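PDB 4C97: CAS6A from Thermus thermophilus, which probably acts as an endoribonuclease of the Cas6 family, cutting CRISPR RNA transcripts for antiviral defence. Local coordinates for residues V11-G16 and A96-G101; G18-L23 and G57-R62; V177-G182 and R199-L204. The protein carries 1 engineered substitution. One frame throughout, in Å; residues are numbered along the deposited sequence.

Interactions 1 and 3 pair strands in two separate beta sheets of one chain, and interaction 2 packs a loop on the first of these sheets. Interactions 1 and 2, with centres 11 Å apart, touch directly: probable backbone hydrogen bonds join Leu-12 N to Ala-61 O and Leu-14 N to Ala-59 O, and Leu-14 packs on Pro-20. Along the chain, interaction 2 is nested within the loop that interaction 1 closes. Interaction 3 follows in series, its centre 31 Å from that of interaction 1 and 29 Å from that of interaction 2. A bound sulfate, probably from the crystallisation liquor, lies about 4 Å from the side chain of Trp-60 in interaction 2.

Interaction 1 (V11-G16 and A96-G101); sequences VLVLEG and AVLQEG
The flat groups by which Val-11 and Leu-98 meet are peptide units, nearly coplanar where they bond: each backbone N lies in the plane of the other residue's carbonyl. Val-11 N to Leu-98 O and Leu-98 N to Val-11 O both measure 2.8 Å, closing the ring of an antiparallel hydrogen-bonded pair. Further along, Val-13 N reaches Ala-96 O at 2.9 Å, tilted 15° from that carbonyl plane. Between these bonds, Val-97 CA approaches Val-11 O at 3.4 Å in a CA-H...O contact. The strands run at 153° to one another, their axes 4.8 Å apart at the closest.

One face of the sheet carries Val-11, Val-13, Ala-96 and Leu-98. Its tightest apolar touch is diagonal, Val-13 CG2 against Leu-98 CD1 at 3.7 Å. With Val-13 CG1 anti to the backbone N (chi1 177°), CG2 falls beside that N, on the side from which the leucine branch crosses obliquely. On the other face Leu-12 CD1 only just meets Val-97 CG1, 4.4 Å away.

Strands 6-15 and 91-109 are the first and last in chain order of the four core strands of a ferredoxin-like sheet, the fold of the RAMP proteins, and lie adjacent in its middle as that topology requires. Glu-82 OE2 takes the outward-facing N of Val-97, while the Glu-15 to Arg-95 salt bridge lies at the end. A charged Glu-82 would probably strengthen its bond, whereas Ala-96 N, also buried here, has no partner in the model.

Interaction 2 (G18-L23 and G57-R62); sequences GLPEPL and GAAWAR
Apolar packing brings Leu-19 and Pro-20 down on Ala-59. The methyl of Ala-59 points toward the loop and is met by Leu-19 CD2 at 3.9 Å and by Pro-20 CD at 4.1 Å. Leu-19 CG is anti to the carbonyl carbon (chi1 -72°), and from there its CD2 branch meets the methyl. The pyrrolidine ring continues along the strand, its CG ending 4.4 Å from Ala-61 CB; Leu-14 and Phe-52, from the strands flanking 58-65, also touch this proline.

Carbon also packs against carbonyl oxygen. Pro-20 CG comes within 3.8 Å of Trp-60 O, and Gly-18 O lies 3.7 Å from Ala-59 CB. These meetings occur in the beta-alpha-beta crossover of the ferredoxin-like fold: the chain leaves strand 6-15, passes over the neighbouring strand 58-65 and enters helix 22-36, with Glu-21 at the N-cap position, on its way to strand 48-55.

The polar link is made through water. One molecule donates to Gly-18 O at 2.7 Å and accepts from Gly-57 N at 2.8 Å, bridging the start of the loop to the turn before the strand, while Glu-56 accepts the backbone N of Gly-18.

The Trp-60 CB bond is directed away from the loop; its ring stacks on Trp-104 and meets His-102 edge-to-face.

Interaction 3 (V177-G182 and R199-L204); sequences VRSLEG and RVVYHL
A classic beta bulge sets two residues, Arg-178 and Ser-179, opposite the single Val-201, and this extra residue shifts the antiparallel register by one. A single oxygen serves both: Val-201 O accepts Arg-178 N at 2.8 Å and, weakly, Ser-179 N at 3.4 Å. Past the bulge the pairing is regular, with the strands at 165°; Ser-179 O takes Val-201 N, and Glu-181 and Arg-199 exchange two backbone bonds.

Ser-179 and Val-201 share one face, and Arg-178 is also directed toward the partner strand. Ser-179 OG sits in the crowded position between its own N and carbonyl carbon (chi1 60°), tight against Val-201 CG2 at 3.2 Å. A water 3.0 Å from Ser-179 OG also donates to Arg-199 O and accepts a weak bond from Arg-199 NH1. Arg-178 NH2 passes 3.7 Å from His-203 ND1, the guanidinium and imidazole planes 30° apart. Both groups are tied to Asp-121 OD1, the arginine by a salt bridge and the histidine by a hydrogen bond; the shared carboxylate would probably offset any repulsion between the two groups.

The other face is mainly apolar, though Tyr-202 OH bonds to Pro-142 O. Val-177 CG1 meets Val-200 CG1 at 3.9 Å, while Val-177 CG2 lies equally far, 3.9 Å, from Tyr-202 CE1. Val-200 CG1 also covers one face of the tyrosine ring toward its rim. The Leu-180 and Val-200 side chains lie side by side, pointing the same way, Leu-180 CD1 4.0 Å from Val-200 CG2.

Strands 176-186 and 199-203 pair in the second ferredoxin-like sheet. Strand 121-127 flanks 199-203 on its other edge, Arg-199 reaches beyond it to Glu-241 on strand 238-241, and helix 144-158 packs Pro-144 on Val-177 and Tyr-202.

Interaction 1 (V11-G16 and A96-G101)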
loop_
_atom_site.group_PDB
_atom_site.type_symbol
_atom_site.label_atom_id
_atom_site.label_comp_id
_atom_site.label_asym_id
_atom_site.label_seq_id
_atom_site.Cartn_x
_atom_site.Cartn_y
_atom_site.Cartn_z
ATOM N N VAL A 11 -2.521 10.804 5.868
ATOM C CA VAL A 11 -3.535 10.246 6.750
ATOM C C VAL A 11 -4.556 11.297 7.165
ATOM O O VAL A 11 -4.191 12.383 7.625
ATOM C CB VAL A 11 -2.916 9.623 8.003
ATOM C CG1 VAL A 11 -3.996 9.243 9.017
ATOM C CG2 VAL A 11 -2.098 8.357 7.634
ATOM N N LEU A 12 -5.833 10.969 6.993
ATOM C CA LEU A 12 -6.930 11.816 7.476
ATOM C C LEU A 12 -7.403 11.262 8.805
ATOM O O LEU A 12 -7.984 10.157 8.864
ATOM C CB LEU A 12 -8.114 11.817 6.496
ATOM C CG LEU A 12 -7.987 12.601 5.192
ATOM C CD1 LEU A 12 -6.681 12.326 4.470
ATOM C CD2 LEU A 12 -9.175 12.289 4.285
ATOM N N VAL A 13 -7.151 12.038 9.857
ATOM C CA VAL A 13 -7.578 11.696 11.202
ATOM C C VAL A 13 -9.037 12.116 11.310
ATOM O O VAL A 13 -9.377 13.264 11.047
ATOM C CB VAL A 13 -6.727 12.398 12.272
ATOM C CG1 VAL A 13 -7.233 12.076 13.670
ATOM C CG2 VAL A 13 -5.278 11.998 12.129
ATOM N N LEU A 14 -9.899 11.175 11.684
ATOM C CA LEU A 14 -11.339 11.374 11.535
ATOM C C LEU A 14 -12.049 11.423 12.870
ATOM O O LEU A 14 -11.772 10.623 13.754
ATOM C CB LEU A 14 -11.935 10.232 10.701
ATOM C CG LEU A 14 -11.338 10.048 9.308
ATOM C CD1 LEU A 14 -11.866 8.749 8.692
ATOM C CD2 LEU A 14 -11.597 11.243 8.402
ATOM N N GLU A 15 -12.989 12.353 13.006
ATOM C CA GLU A 15 -13.895 12.315 14.141
ATOM C C GLU A 15 -15.307 12.058 13.643
ATOM O O GLU A 15 -15.763 12.654 12.665
ATOM C CB GLU A 15 -13.793 13.579 15.009
ATOM C CG GLU A 15 -13.478 14.845 14.255
ATOM C CD GLU A 15 -13.494 16.087 15.146
ATOM O OE1 GLU A 15 -13.908 15.976 16.320
ATOM O OE2 GLU A 15 -13.090 17.173 14.671
ATOM N N GLY A 16 -15.987 11.155 14.332
ATOM C CA GLY A 16 -17.290 10.688 13.918
ATOM C C GLY A 16 -17.468 9.254 14.339
ATOM O O GLY A 16 -16.531 8.621 14.813
ATOM N N ALA A 96 -7.416 16.351 11.152
ATOM C CA ALA A 96 -6.071 16.661 10.715
ATOM C C ALA A 96 -5.739 15.865 9.474
ATOM O O ALA A 96 -6.242 14.761 9.277
ATOM C CB ALA A 96 -5.066 16.358 11.833
ATOM N N VAL A 97 -4.892 16.445 8.636
ATOM C CA VAL A 97 -4.320 15.748 7.507
ATOM C C VAL A 97 -2.822 15.682 7.750
ATOM O O VAL A 97 -2.150 16.710 7.801
ATOM C CB VAL A 97 -4.630 16.481 6.198
ATOM C CG1 VAL A 97 -4.000 15.770 5.022
ATOM C CG2 VAL A 97 -6.136 16.579 6.012
ATOM N N LEU A 98 -2.311 14.464 7.899
ATOM C CA LEU A 98 -0.930 14.238 8.327
ATOM C C LEU A 98 -0.057 13.596 7.254
ATOM O O LEU A 98 -0.473 12.646 6.592
ATOM C CB LEU A 98 -0.931 13.321 9.552
ATOM C CG LEU A 98 -1.777 13.788 10.736
ATOM C CD1 LEU A 98 -1.691 12.756 11.843
ATOM C CD2 LEU A 98 -1.297 15.151 11.216
ATOM N N GLN A 99 1.163 14.122 7.101
ATOM C CA GLN A 99 2.183 13.503 6.263
ATOM C C GLN A 99 3.306 12.896 7.116
ATOM O O GLN A 99 4.243 12.295 6.602
ATOM C CB GLN A 99 2.761 14.537 5.303
ATOM C CG GLN A 99 3.502 15.664 5.989
ATOM C CD GLN A 99 4.169 16.594 5.001
ATOM O OE1 GLN A 99 3.589 16.945 3.971
ATOM N NE2 GLN A 99 5.406 16.980 5.296
ATOM N N GLU A 100 3.201 13.084 8.426
ATOM C CA GLU A 100 4.147 12.552 9.394
ATOM C C GLU A 100 3.394 12.518 10.709
ATOM O O GLU A 100 2.316 13.105 10.832
ATOM C CB GLU A 100 5.382 13.461 9.508
ATOM C CG GLU A 100 5.084 14.868 10.016
ATOM C CD GLU A 100 6.321 15.767 10.047
ATOM O OE1 GLU A 100 7.392 15.309 10.499
ATOM O OE2 GLU A 100 6.217 16.931 9.615
ATOM N N GLY A 101 3.947 11.840 11.698
ATOM C CA GLY A 101 3.337 11.821 13.012
ATOM C C GLY A 101 2.139 10.900 13.108
ATOM O O GLY A 101 1.307 11.055 13.989
#

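Interaction 2 (G18-L23 and G57-R62)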
loop_
_atom_site.group_PDB
_atom_site.type_symbol
_atom_site.label_atom_id
_atom_site.label_comp_id
_atom_site.label_asym_id
_atom_site.label_seq_id
_atom_site.Cartn_x
_atom_site.Cartn_y
_atom_site.Cartn_z
ATOM N N GLY A 18 -18.092 5.265 13.823
ATOM C CA GLY A 18 -17.855 4.190 12.877
ATOM C C GLY A 18 -16.494 4.247 12.219
ATOM O O GLY A 18 -15.598 4.958 12.669
ATOM N N LEU A 19 -16.340 3.471 11.151
ATOM C CA LEU A 19 -15.126 3.492 10.366
ATOM C C LEU A 19 -15.445 3.809 8.931
ATOM O O LEU A 19 -16.557 3.589 8.471
ATOM C CB LEU A 19 -14.417 2.149 10.439
ATOM C CG LEU A 19 -13.772 1.875 11.790
ATOM C CD1 LEU A 19 -14.099 0.470 12.237
ATOM C CD2 LEU A 19 -12.269 2.102 11.684
ATOM N N PRO A 20 -14.463 4.335 8.211
ATOM C CA PRO A 20 -14.698 4.533 6.785
ATOM C C PRO A 20 -15.017 3.223 6.099
ATOM O O PRO A 20 -14.602 2.154 6.570
ATOM C CB PRO A 20 -13.352 5.062 6.281
ATOM C CG PRO A 20 -12.671 5.578 7.452
ATOM C CD PRO A 20 -13.096 4.727 8.588
ATOM N N GLU A 21 -15.778 3.324 5.017
ATOM C CA GLU A 21 -16.164 2.190 4.199
ATOM C C GLU A 21 -15.388 2.269 2.884
ATOM O O GLU A 21 -15.157 3.357 2.371
ATOM C CB GLU A 21 -17.656 2.233 3.946
ATOM C CG GLU A 21 -18.443 2.014 5.205
ATOM C CD GLU A 21 -19.933 2.146 5.009
ATOM O OE1 GLU A 21 -20.379 2.471 3.881
ATOM O OE2 GLU A 21 -20.663 1.917 6.000
ATOM N N PRO A 22 -14.935 1.118 2.366
ATOM C CA PRO A 22 -14.114 1.082 1.152
ATOM C C PRO A 22 -14.671 1.874 -0.032
ATOM O O PRO A 22 -13.998 2.727 -0.615
ATOM C CB PRO A 22 -14.091 -0.406 0.814
ATOM C CG PRO A 22 -14.209 -1.090 2.119
ATOM C CD PRO A 22 -15.013 -0.199 3.009
ATOM N N LEU A 23 -15.918 1.588 -0.382
ATOM C CA LEU A 23 -16.532 2.275 -1.517
ATOM C C LEU A 23 -16.778 3.766 -1.253
ATOM O O LEU A 23 -16.568 4.592 -2.147
ATOM C CB LEU A 23 -17.792 1.551 -1.966
ATOM C CG LEU A 23 -17.342 0.241 -2.623
ATOM C CD1 LEU A 23 -18.315 -0.837 -2.374
ATOM C CD2 LEU A 23 -17.089 0.440 -4.111
ATOM N N GLY A 57 -14.036 5.674 17.290
ATOM C CA GLY A 57 -13.631 6.833 18.062
ATOM C C GLY A 57 -12.216 7.294 17.778
ATOM O O GLY A 57 -11.799 8.344 18.267
ATOM N N ALA A 58 -11.479 6.510 16.995
ATOM C CA ALA A 58 -10.110 6.855 16.612
ATOM C C ALA A 58 -9.820 6.249 15.248
ATOM O O ALA A 58 -8.844 5.502 15.057
ATOM C CB ALA A 58 -9.116 6.358 17.651
ATOM N N ALA A 59 -10.687 6.583 14.301
ATOM C CA ALA A 59 -10.616 6.061 12.946
ATOM C C ALA A 59 -9.787 6.982 12.077
ATOM O O ALA A 59 -9.629 8.173 12.365
ATOM C CB ALA A 59 -12.020 5.906 12.362
ATOM N N TRP A 60 -9.233 6.419 11.018
ATOM C CA TRP A 60 -8.526 7.235 10.059
ATOM C C TRP A 60 -8.652 6.664 8.661
ATOM O O TRP A 60 -8.978 5.487 8.470
ATOM C CB TRP A 60 -7.051 7.361 10.443
ATOM C CG TRP A 60 -6.381 6.023 10.697
ATOM C CD1 TRP A 60 -6.253 5.396 11.900
ATOM C CD2 TRP A 60 -5.742 5.181 9.733
ATOM N NE1 TRP A 60 -5.591 4.197 11.740
ATOM C CE2 TRP A 60 -5.272 4.040 10.416
ATOM C CE3 TRP A 60 -5.539 5.254 8.351
ATOM C CZ2 TRP A 60 -4.605 3.010 9.771
ATOM C CZ3 TRP A 60 -4.890 4.224 7.709
ATOM C CH2 TRP A 60 -4.432 3.115 8.421
ATOM N N ALA A 61 -8.371 7.519 7.688
ATOM C CA ALA A 61 -8.271 7.075 6.310
ATOM C C ALA A 61 -6.931 7.500 5.778
ATOM O O ALA A 61 -6.277 8.352 6.373
ATOM C CB ALA A 61 -9.369 7.652 5.481
ATOM N N ARG A 62 -6.517 6.912 4.667
ATOM C CA ARG A 62 -5.236 7.275 4.083
ATOM C C ARG A 62 -5.263 7.236 2.566
ATOM O O ARG A 62 -5.923 6.389 1.943
ATOM C CB ARG A 62 -4.083 6.431 4.663
ATOM C CG ARG A 62 -3.627 5.302 3.817
ATOM C CD ARG A 62 -2.701 4.362 4.597
ATOM N NE ARG A 62 -1.273 4.668 4.584
ATOM C CZ ARG A 62 -0.341 3.948 3.949
ATOM N NH1 ARG A 62 -0.679 2.905 3.190
ATOM N NH2 ARG A 62 0.940 4.271 4.066
HETATM O O HOH W 1 -15.031 6.435 14.820
#

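Interaction 3 (V177-G182 and R199-L204)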
loop_
_atom_site.group_PDB
_atom_site.type_symbol
_atom_site.label_atom_id
_atom_site.label_comp_id
_atom_site.label_asym_id
_atom_site.label_seq_id
_atom_site.Cartn_x
_atom_site.Cartn_y
_atom_site.Cartn_z
ATOM N N VAL A 177 9.828 -18.459 1.561
ATOM C CA VAL A 177 9.246 -17.997 2.789
ATOM C C VAL A 177 9.945 -18.635 3.959
ATOM O O VAL A 177 10.017 -19.854 4.053
ATOM C CB VAL A 177 7.735 -18.296 2.843
ATOM C CG1 VAL A 177 7.198 -18.040 4.220
ATOM C CG2 VAL A 177 6.973 -17.441 1.816
ATOM N N ARG A 178 10.477 -17.809 4.850
ATOM C CA ARG A 178 11.093 -18.280 6.081
ATOM C C ARG A 178 10.050 -18.506 7.179
ATOM O O ARG A 178 10.130 -19.475 7.917
ATOM C CB ARG A 178 12.165 -17.298 6.580
ATOM C CG ARG A 178 12.664 -17.602 7.980
ATOM C CD ARG A 178 13.524 -16.474 8.483
ATOM N NE ARG A 178 14.786 -16.446 7.762
ATOM C CZ ARG A 178 15.634 -15.427 7.788
ATOM N NH1 ARG A 178 15.345 -14.340 8.495
ATOM N NH2 ARG A 178 16.766 -15.495 7.108
ATOM N N SER A 179 9.092 -17.596 7.317
ATOM C CA SER A 179 8.020 -17.777 8.278
ATOM C C SER A 179 6.734 -17.113 7.812
ATOM O O SER A 179 6.745 -16.161 7.016
ATOM C CB SER A 179 8.396 -17.237 9.651
ATOM O OG SER A 179 8.679 -15.864 9.575
ATOM N N LEU A 180 5.627 -17.623 8.335
ATOM C CA LEU A 180 4.315 -17.051 8.046
ATOM C C LEU A 180 3.423 -17.230 9.241
ATOM O O LEU A 180 3.435 -18.283 9.876
ATOM C CB LEU A 180 3.695 -17.714 6.821
ATOM C CG LEU A 180 2.263 -17.393 6.403
ATOM C CD1 LEU A 180 2.141 -17.570 4.894
ATOM C CD2 LEU A 180 1.214 -18.252 7.125
ATOM N N GLU A 181 2.646 -16.199 9.550
ATOM C CA GLU A 181 1.652 -16.304 10.597
ATOM C C GLU A 181 0.505 -15.394 10.276
ATOM O O GLU A 181 0.685 -14.189 10.124
ATOM C CB GLU A 181 2.224 -15.968 11.971
ATOM C CG GLU A 181 1.192 -16.106 13.052
ATOM C CD GLU A 181 1.750 -16.038 14.460
ATOM O OE1 GLU A 181 2.799 -15.401 14.663
ATOM O OE2 GLU A 181 1.116 -16.625 15.360
ATOM N N GLY A 182 -0.687 -15.957 10.196
ATOM C CA GLY A 182 -1.830 -15.117 9.906
ATOM C C GLY A 182 -3.073 -15.887 9.581
ATOM O O GLY A 182 -3.172 -17.089 9.874
ATOM N N ARG A 199 1.732 -11.745 9.133
ATOM C CA ARG A 199 3.127 -11.423 8.895
ATOM C C ARG A 199 3.791 -12.545 8.123
ATOM O O ARG A 199 3.629 -13.728 8.469
ATOM C CB ARG A 199 3.840 -11.229 10.233
ATOM C CG ARG A 199 5.309 -10.917 10.149
ATOM C CD ARG A 199 5.830 -10.650 11.563
ATOM N NE ARG A 199 7.186 -10.116 11.597
ATOM C CZ ARG A 199 8.278 -10.861 11.527
ATOM N NH1 ARG A 199 8.171 -12.173 11.399
ATOM N NH2 ARG A 199 9.476 -10.293 11.576
ATOM N N VAL A 200 4.540 -12.174 7.088
ATOM C CA VAL A 200 5.324 -13.161 6.350
ATOM C C VAL A 200 6.764 -12.657 6.246
ATOM O O VAL A 200 6.988 -11.488 5.964
ATOM C CB VAL A 200 4.751 -13.394 4.935
ATOM C CG1 VAL A 200 5.551 -14.483 4.241
ATOM C CG2 VAL A 200 3.274 -13.785 4.996
ATOM N N VAL A 201 7.732 -13.549 6.489
ATOM C CA VAL A 201 9.128 -13.205 6.239
ATOM C C VAL A 201 9.614 -13.956 4.996
ATOM O O VAL A 201 9.657 -15.179 4.967
ATOM C CB VAL A 201 10.012 -13.509 7.446
ATOM C CG1 VAL A 201 11.437 -13.042 7.176
ATOM C CG2 VAL A 201 9.457 -12.839 8.703
ATOM N N TYR A 202 9.970 -13.175 3.987
ATOM C CA TYR A 202 10.519 -13.638 2.716
ATOM C C TYR A 202 12.025 -13.649 2.786
ATOM O O TYR A 202 12.634 -12.836 3.487
ATOM C CB TYR A 202 10.055 -12.725 1.565
ATOM C CG TYR A 202 8.548 -12.709 1.476
ATOM C CD1 TYR A 202 7.868 -13.710 0.799
ATOM C CD2 TYR A 202 7.811 -11.726 2.120
ATOM C CE1 TYR A 202 6.492 -13.724 0.750
ATOM C CE2 TYR A 202 6.429 -11.722 2.075
ATOM C CZ TYR A 202 5.778 -12.736 1.388
ATOM O OH TYR A 202 4.416 -12.787 1.351
ATOM N N HIS A 203 12.627 -14.589 2.067
ATOM C CA HIS A 203 14.062 -14.727 2.082
ATOM C C HIS A 203 14.527 -15.117 0.697
ATOM O O HIS A 203 13.982 -16.058 0.104
ATOM C CB HIS A 203 14.462 -15.793 3.075
ATOM C CG HIS A 203 15.907 -16.140 3.007
ATOM N ND1 HIS A 203 16.887 -15.284 3.450
ATOM C CD2 HIS A 203 16.541 -17.237 2.538
ATOM C CE1 HIS A 203 18.072 -15.841 3.263
ATOM N NE2 HIS A 203 17.887 -17.028 2.705
ATOM N N LEU A 204 15.527 -14.402 0.193
ATOM C CA LEU A 204 16.101 -14.670 -1.120
ATOM C C LEU A 204 17.489 -15.292 -0.973
ATOM O O LEU A 204 18.471 -14.593 -0.670
ATOM C CB LEU A 204 16.194 -13.374 -1.934
ATOM C CG LEU A 204 16.813 -13.503 -3.325
ATOM C CD1 LEU A 204 16.194 -14.632 -4.121
ATOM C CD2 LEU A 204 16.701 -12.189 -4.092
HETATM O O HOH W 2 6.058 -14.631 10.264
#